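Local coordinates for serine--tRNA ligase, cytoplasmic (Candida albicans, PDB 3QO8), which catalyses the two-step attachment of serine to tRNA(Ser), first activating serine with ATP to Ser-AMP and then transferring it to the acceptor end of the tRNA, at residues Lys44-Phe47 / Asp48-His52; Glu34-Ala37 / Glu38-Trp42. All coordinates share one frame; numbering follows the deposited sequence.

Interaction 1: residues Lys44-Phe47 / Asp48-His52; sequences KLRF and DLDEH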
loop_
_atom_site.group_PDB
_atom_site.type_symbol
_atom_site.label_atom_id
_atom_site.label_comp_id
_atom_site.label_asym_id
_atom_site.label_seq_id
_atom_site.Cartn_x
_atom_site.Cartn_y
_atom_site.Cartn_z
ATOM N N LYS A 44 -43.896 16.931 -10.157
ATOM C CA LYS A 44 -44.851 17.085 -11.253
ATOM C C LYS A 44 -44.852 15.855 -12.149
ATOM O O LYS A 44 -45.908 15.309 -12.491
ATOM C CB LYS A 44 -44.537 18.345 -12.069
ATOM C CG LYS A 44 -45.001 19.637 -11.397
ATOM C CD LYS A 44 -44.235 20.861 -11.899
ATOM C CE LYS A 44 -44.317 21.009 -13.413
ATOM N NZ LYS A 44 -45.699 21.308 -13.886
ATOM N N LEU A 45 -43.657 15.412 -12.523
ATOM C CA LEU A 45 -43.529 14.219 -13.352
ATOM C C LEU A 45 -44.101 12.976 -12.667
ATOM O O LEU A 45 -44.756 12.153 -13.309
ATOM C CB LEU A 45 -42.067 14.008 -13.752
ATOM C CG LEU A 45 -41.567 15.033 -14.777
ATOM C CD1 LEU A 45 -40.061 14.995 -14.920
ATOM C CD2 LEU A 45 -42.244 14.802 -16.122
ATOM N N ARG A 46 -43.853 12.843 -11.366
ATOM C CA ARG A 46 -44.368 11.712 -10.592
ATOM C C ARG A 46 -45.903 11.693 -10.594
ATOM O O ARG A 46 -46.527 10.637 -10.772
ATOM C CB ARG A 46 -43.828 11.747 -9.157
ATOM C CG ARG A 46 -44.180 10.528 -8.310
ATOM C CD ARG A 46 -43.805 10.733 -6.840
ATOM N NE ARG A 46 -44.687 11.692 -6.173
ATOM C CZ ARG A 46 -44.535 12.114 -4.921
ATOM N NH1 ARG A 46 -43.526 11.669 -4.180
ATOM N NH2 ARG A 46 -45.392 12.986 -4.406
ATOM N N PHE A 47 -46.514 12.862 -10.405
ATOM C CA PHE A 47 -47.969 12.963 -10.472
ATOM C C PHE A 47 -48.469 12.583 -11.859
ATOM O O PHE A 47 -49.440 11.838 -11.991
ATOM C CB PHE A 47 -48.455 14.375 -10.122
ATOM C CG PHE A 47 -48.369 14.700 -8.663
ATOM C CD1 PHE A 47 -47.874 13.774 -7.759
ATOM C CD2 PHE A 47 -48.793 15.932 -8.190
ATOM C CE1 PHE A 47 -47.793 14.076 -6.409
ATOM C CE2 PHE A 47 -48.720 16.239 -6.844
ATOM C CZ PHE A 47 -48.219 15.313 -5.952
ATOM N N ASP A 48 -47.808 13.104 -12.889
ATOM C CA ASP A 48 -48.201 12.830 -14.268
ATOM C C ASP A 48 -48.078 11.333 -14.582
ATOM O O ASP A 48 -48.953 10.742 -15.213
ATOM C CB ASP A 48 -47.370 13.672 -15.241
ATOM C CG ASP A 48 -48.038 13.826 -16.599
ATOM O OD1 ASP A 48 -49.189 13.362 -16.759
ATOM O OD2 ASP A 48 -47.420 14.425 -17.504
ATOM N N LEU A 49 -46.996 10.724 -14.122
ATOM C CA LEU A 49 -46.814 9.283 -14.257
ATOM C C LEU A 49 -47.966 8.553 -13.564
ATOM O O LEU A 49 -48.567 7.640 -14.131
ATOM C CB LEU A 49 -45.473 8.867 -13.652
ATOM C CG LEU A 49 -45.037 7.410 -13.796
ATOM C CD1 LEU A 49 -45.025 6.997 -15.255
ATOM C CD2 LEU A 49 -43.664 7.205 -13.161
ATOM N N ASP A 50 -48.272 8.967 -12.337
ATOM C CA ASP A 50 -49.386 8.399 -11.580
ATOM C C ASP A 50 -50.708 8.493 -12.342
ATOM O O ASP A 50 -51.469 7.522 -12.417
ATOM C CB ASP A 50 -49.517 9.101 -10.225
ATOM C CG ASP A 50 -49.116 8.212 -9.067
ATOM O OD1 ASP A 50 -47.898 8.057 -8.827
ATOM O OD2 ASP A 50 -50.022 7.670 -8.397
ATOM N N GLU A 51 -50.980 9.670 -12.898
ATOM C CA GLU A 51 -52.205 9.888 -13.654
ATOM C C GLU A 51 -52.265 9.009 -14.896
ATOM O O GLU A 51 -53.327 8.475 -15.245
ATOM C CB GLU A 51 -52.329 11.357 -14.055
ATOM C CG GLU A 51 -52.296 12.311 -12.883
ATOM C CD GLU A 51 -52.477 13.757 -13.311
ATOM O OE1 GLU A 51 -52.067 14.662 -12.548
ATOM O OE2 GLU A 51 -53.030 13.984 -14.408
ATOM N N HIS A 52 -51.132 8.874 -15.577
ATOM C CA HIS A 52 -51.081 8.041 -16.779
ATOM C C HIS A 52 -51.354 6.584 -16.422
ATOM O O HIS A 52 -52.031 5.879 -17.163
ATOM C CB HIS A 52 -49.741 8.200 -17.510
ATOM C CG HIS A 52 -49.704 9.367 -18.453
ATOM N ND1 HIS A 52 -49.742 10.676 -18.022
ATOM C CD2 HIS A 52 -49.644 9.418 -19.806
ATOM C CE1 HIS A 52 -49.703 11.484 -19.069
ATOM N NE2 HIS A 52 -49.639 10.745 -20.162
#
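Four consecutive i to i+4 backbone bonds, from the N atoms of D48, L49, D50 and E51 to the O atoms of K44, L45, R46 and F47, make residues 44-52 a regular alpha-helical segment, with L49 N to L45 O at 2.8 Å. It belongs to helix 30-65, which pairs with helix 74-107 in the long helical arm that, in type-1 seryl-tRNA synthetases, binds tRNA. The side chains lean on these carbonyls more than on each other. On E51, CG stands anti to the carbonyl carbon (chi1 -57°), a turn that brings it back over the preceding turn to 3.0 Å from F47 O. L49 rests its CB against L45 O at 3.4 Å, and D50 rests its CB against both the R46 and F47 carbonyl oxygens. R46 and D50 carry opposite charges one turn apart, yet R46 NE and D50 OD1 remain 5.5 Å apart, too far for a salt bridge. CE1 of F47 lies at the edge of the R46 guanidinium, in its plane. L45, D48, L49 and H52 face helix 74-107, where E86 takes a hydrogen bond from H52 NE2. The other ring nitrogen, H52 ND1, donates to D48 O at 2.9 Å from above the carbonyl plane, while H52 N reaches the same oxygen from the opposite face.

Interaction 2: residues Glu34-Ala37 / Glu38-Trp42; sequences EIIA and EYKEW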
loop_
_atom_site.group_PDB
_atom_site.type_symbol
_atom_site.label_atom_id
_atom_site.label_comp_id
_atom_site.label_asym_id
_atom_site.label_seq_id
_atom_site.Cartn_x
_atom_site.Cartn_y
_atom_site.Cartn_z
ATOM N N GLU A 34 -31.930 25.943 -6.814
ATOM C CA GLU A 34 -31.968 25.026 -7.955
ATOM C C GLU A 34 -32.471 23.657 -7.545
ATOM O O GLU A 34 -33.260 23.025 -8.254
ATOM C CB GLU A 34 -30.583 24.895 -8.586
ATOM C CG GLU A 34 -30.012 26.233 -9.032
ATOM C CD GLU A 34 -28.639 26.110 -9.656
ATOM O OE1 GLU A 34 -28.110 24.981 -9.719
ATOM O OE2 GLU A 34 -28.090 27.148 -10.083
ATOM N N ILE A 35 -31.990 23.191 -6.401
ATOM C CA ILE A 35 -32.388 21.892 -5.893
ATOM C C ILE A 35 -33.894 21.884 -5.636
ATOM O O ILE A 35 -34.594 20.946 -6.014
ATOM C CB ILE A 35 -31.586 21.536 -4.633
ATOM C CG1 ILE A 35 -30.180 21.096 -5.042
ATOM C CG2 ILE A 35 -32.282 20.449 -3.827
ATOM C CD1 ILE A 35 -29.168 21.177 -3.943
ATOM N N ILE A 36 -34.401 22.963 -5.046
ATOM C CA ILE A 36 -35.829 23.069 -4.775
ATOM C C ILE A 36 -36.654 23.073 -6.063
ATOM O O ILE A 36 -37.696 22.420 -6.141
ATOM C CB ILE A 36 -36.152 24.321 -3.935
ATOM C CG1 ILE A 36 -35.451 24.237 -2.575
ATOM C CG2 ILE A 36 -37.655 24.475 -3.766
ATOM C CD1 ILE A 36 -35.563 25.538 -1.732
ATOM N N ALA A 37 -36.187 23.796 -7.077
ATOM C CA ALA A 37 -36.918 23.868 -8.337
ATOM C C ALA A 37 -37.002 22.487 -8.983
ATOM O O ALA A 37 -38.090 21.999 -9.317
ATOM C CB ALA A 37 -36.263 24.869 -9.284
ATOM N N GLU A 38 -35.849 21.846 -9.143
ATOM C CA GLU A 38 -35.806 20.530 -9.765
ATOM C C GLU A 38 -36.656 19.520 -8.999
ATOM O O GLU A 38 -37.289 18.653 -9.594
ATOM C CB GLU A 38 -34.362 20.058 -9.918
ATOM C CG GLU A 38 -33.500 21.077 -10.655
ATOM C CD GLU A 38 -32.274 20.468 -11.304
ATOM O OE1 GLU A 38 -32.019 19.261 -11.099
ATOM O OE2 GLU A 38 -31.568 21.201 -12.030
ATOM N N TYR A 39 -36.698 19.639 -7.677
ATOM C CA TYR A 39 -37.563 18.750 -6.919
ATOM C C TYR A 39 -39.030 18.907 -7.328
ATOM O O TYR A 39 -39.771 17.924 -7.439
ATOM C CB TYR A 39 -37.434 18.980 -5.422
ATOM C CG TYR A 39 -38.458 18.178 -4.657
ATOM C CD1 TYR A 39 -38.246 16.832 -4.381
ATOM C CD2 TYR A 39 -39.647 18.758 -4.240
ATOM C CE1 TYR A 39 -39.180 16.090 -3.696
ATOM C CE2 TYR A 39 -40.589 18.025 -3.553
ATOM C CZ TYR A 39 -40.351 16.692 -3.283
ATOM O OH TYR A 39 -41.289 15.958 -2.597
ATOM N N LYS A 40 -39.454 20.148 -7.530
ATOM C CA LYS A 40 -40.834 20.398 -7.909
ATOM C C LYS A 40 -41.129 19.833 -9.291
ATOM O O LYS A 40 -42.213 19.298 -9.526
ATOM C CB LYS A 40 -41.160 21.889 -7.867
ATOM C CG LYS A 40 -41.018 22.515 -6.485
ATOM C CD LYS A 40 -41.619 23.913 -6.436
ATOM C CE LYS A 40 -41.393 24.547 -5.068
ATOM N NZ LYS A 40 -41.724 25.995 -5.053
ATOM N N GLU A 41 -40.174 19.958 -10.206
ATOM C CA GLU A 41 -40.334 19.362 -11.527
ATOM C C GLU A 41 -40.469 17.854 -11.394
ATOM O O GLU A 41 -41.331 17.234 -12.010
ATOM C CB GLU A 41 -39.160 19.725 -12.432
ATOM C CG GLU A 41 -39.091 21.209 -12.717
ATOM C CD GLU A 41 -40.436 21.772 -13.170
ATOM O OE1 GLU A 41 -41.165 21.059 -13.901
ATOM O OE2 GLU A 41 -40.769 22.924 -12.793
ATOM N N TRP A 42 -39.620 17.267 -10.567
ATOM C CA TRP A 42 -39.672 15.832 -10.346
ATOM C C TRP A 42 -41.041 15.404 -9.823
ATOM O O TRP A 42 -41.630 14.447 -10.320
ATOM C CB TRP A 42 -38.567 15.401 -9.380
ATOM C CG TRP A 42 -38.632 13.962 -9.083
ATOM C CD1 TRP A 42 -38.139 12.944 -9.847
ATOM C CD2 TRP A 42 -39.257 13.352 -7.951
ATOM N NE1 TRP A 42 -38.409 11.739 -9.252
ATOM C CE2 TRP A 42 -39.095 11.960 -8.088
ATOM C CE3 TRP A 42 -39.935 13.848 -6.832
ATOM C CZ2 TRP A 42 -39.586 11.056 -7.145
ATOM C CZ3 TRP A 42 -40.420 12.950 -5.896
ATOM C CH2 TRP A 42 -40.245 11.571 -6.060
HETATM O O HOH W 1 -40.010 23.639 -10.296
#
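This is a local contact between successive turns of one alpha helix, in the part of helix 30-65 nearer the body of the chain, where it packs against helix 74-107, the other helix of the arm, and the loops carrying F7, L8, K11 and V108. Backbone bonds join E38 N, Y39 N, K40 N and E41 N to the O atoms of E34, I35, I36 and A37; the straightest is E38 N to E34 O, 3.0 Å long with an N-H...O angle of 177°. Around this frame the side chains divide by face. I36 and K40 run side by side, pointing the same way, and meet through aliphatic carbon, I36 CG2 lying 4.0 Å from K40 CE. Nearer the backbone, K40 CG sits 3.3 Å from I36 O. E38 folds its CG back beside its own backbone N (chi1 -54°), bringing that carbon to 3.1 Å from E34 O, and the side chain touches N100 and K104. Y39 lays only its CB against the carbonyls of I35 and I36, and the side chain packs on L8 and K11. E41 bends at chi2 (-49°), and a water bridges its OE2 to A37 O, donating to each at 2.7 Å. A37 O therefore accepts from both E41 N and this water. The carboxylates of E34 and E38 point along the same flank, E34 OE1 and E38 OE2 being 5.6 Å apart; the salt bridge from E34 OE1 to K104 NZ, which links the two helices, probably offsets part of their mutual repulsion.

In the fold
Both contacts lie on helix 30-65, in series from the N terminus: interaction 2 (34-42) comes first and interaction 1 (44-52) follows, their centres about 15 Å apart and with only residue 43 between them. Neither closes a loop, since each joins consecutive turns of continuous helix, and they neither nest nor cross. What they share is the partner beyond: each meets helix 74-107. Because the two helices run antiparallel, the earlier contact faces the later residues N100, K104 and I105, and the later one the earlier residues E86, I90 and K93. The centre of interaction 2 lies about 30 Å from the centre of the chain and that of interaction 1 about 40 Å.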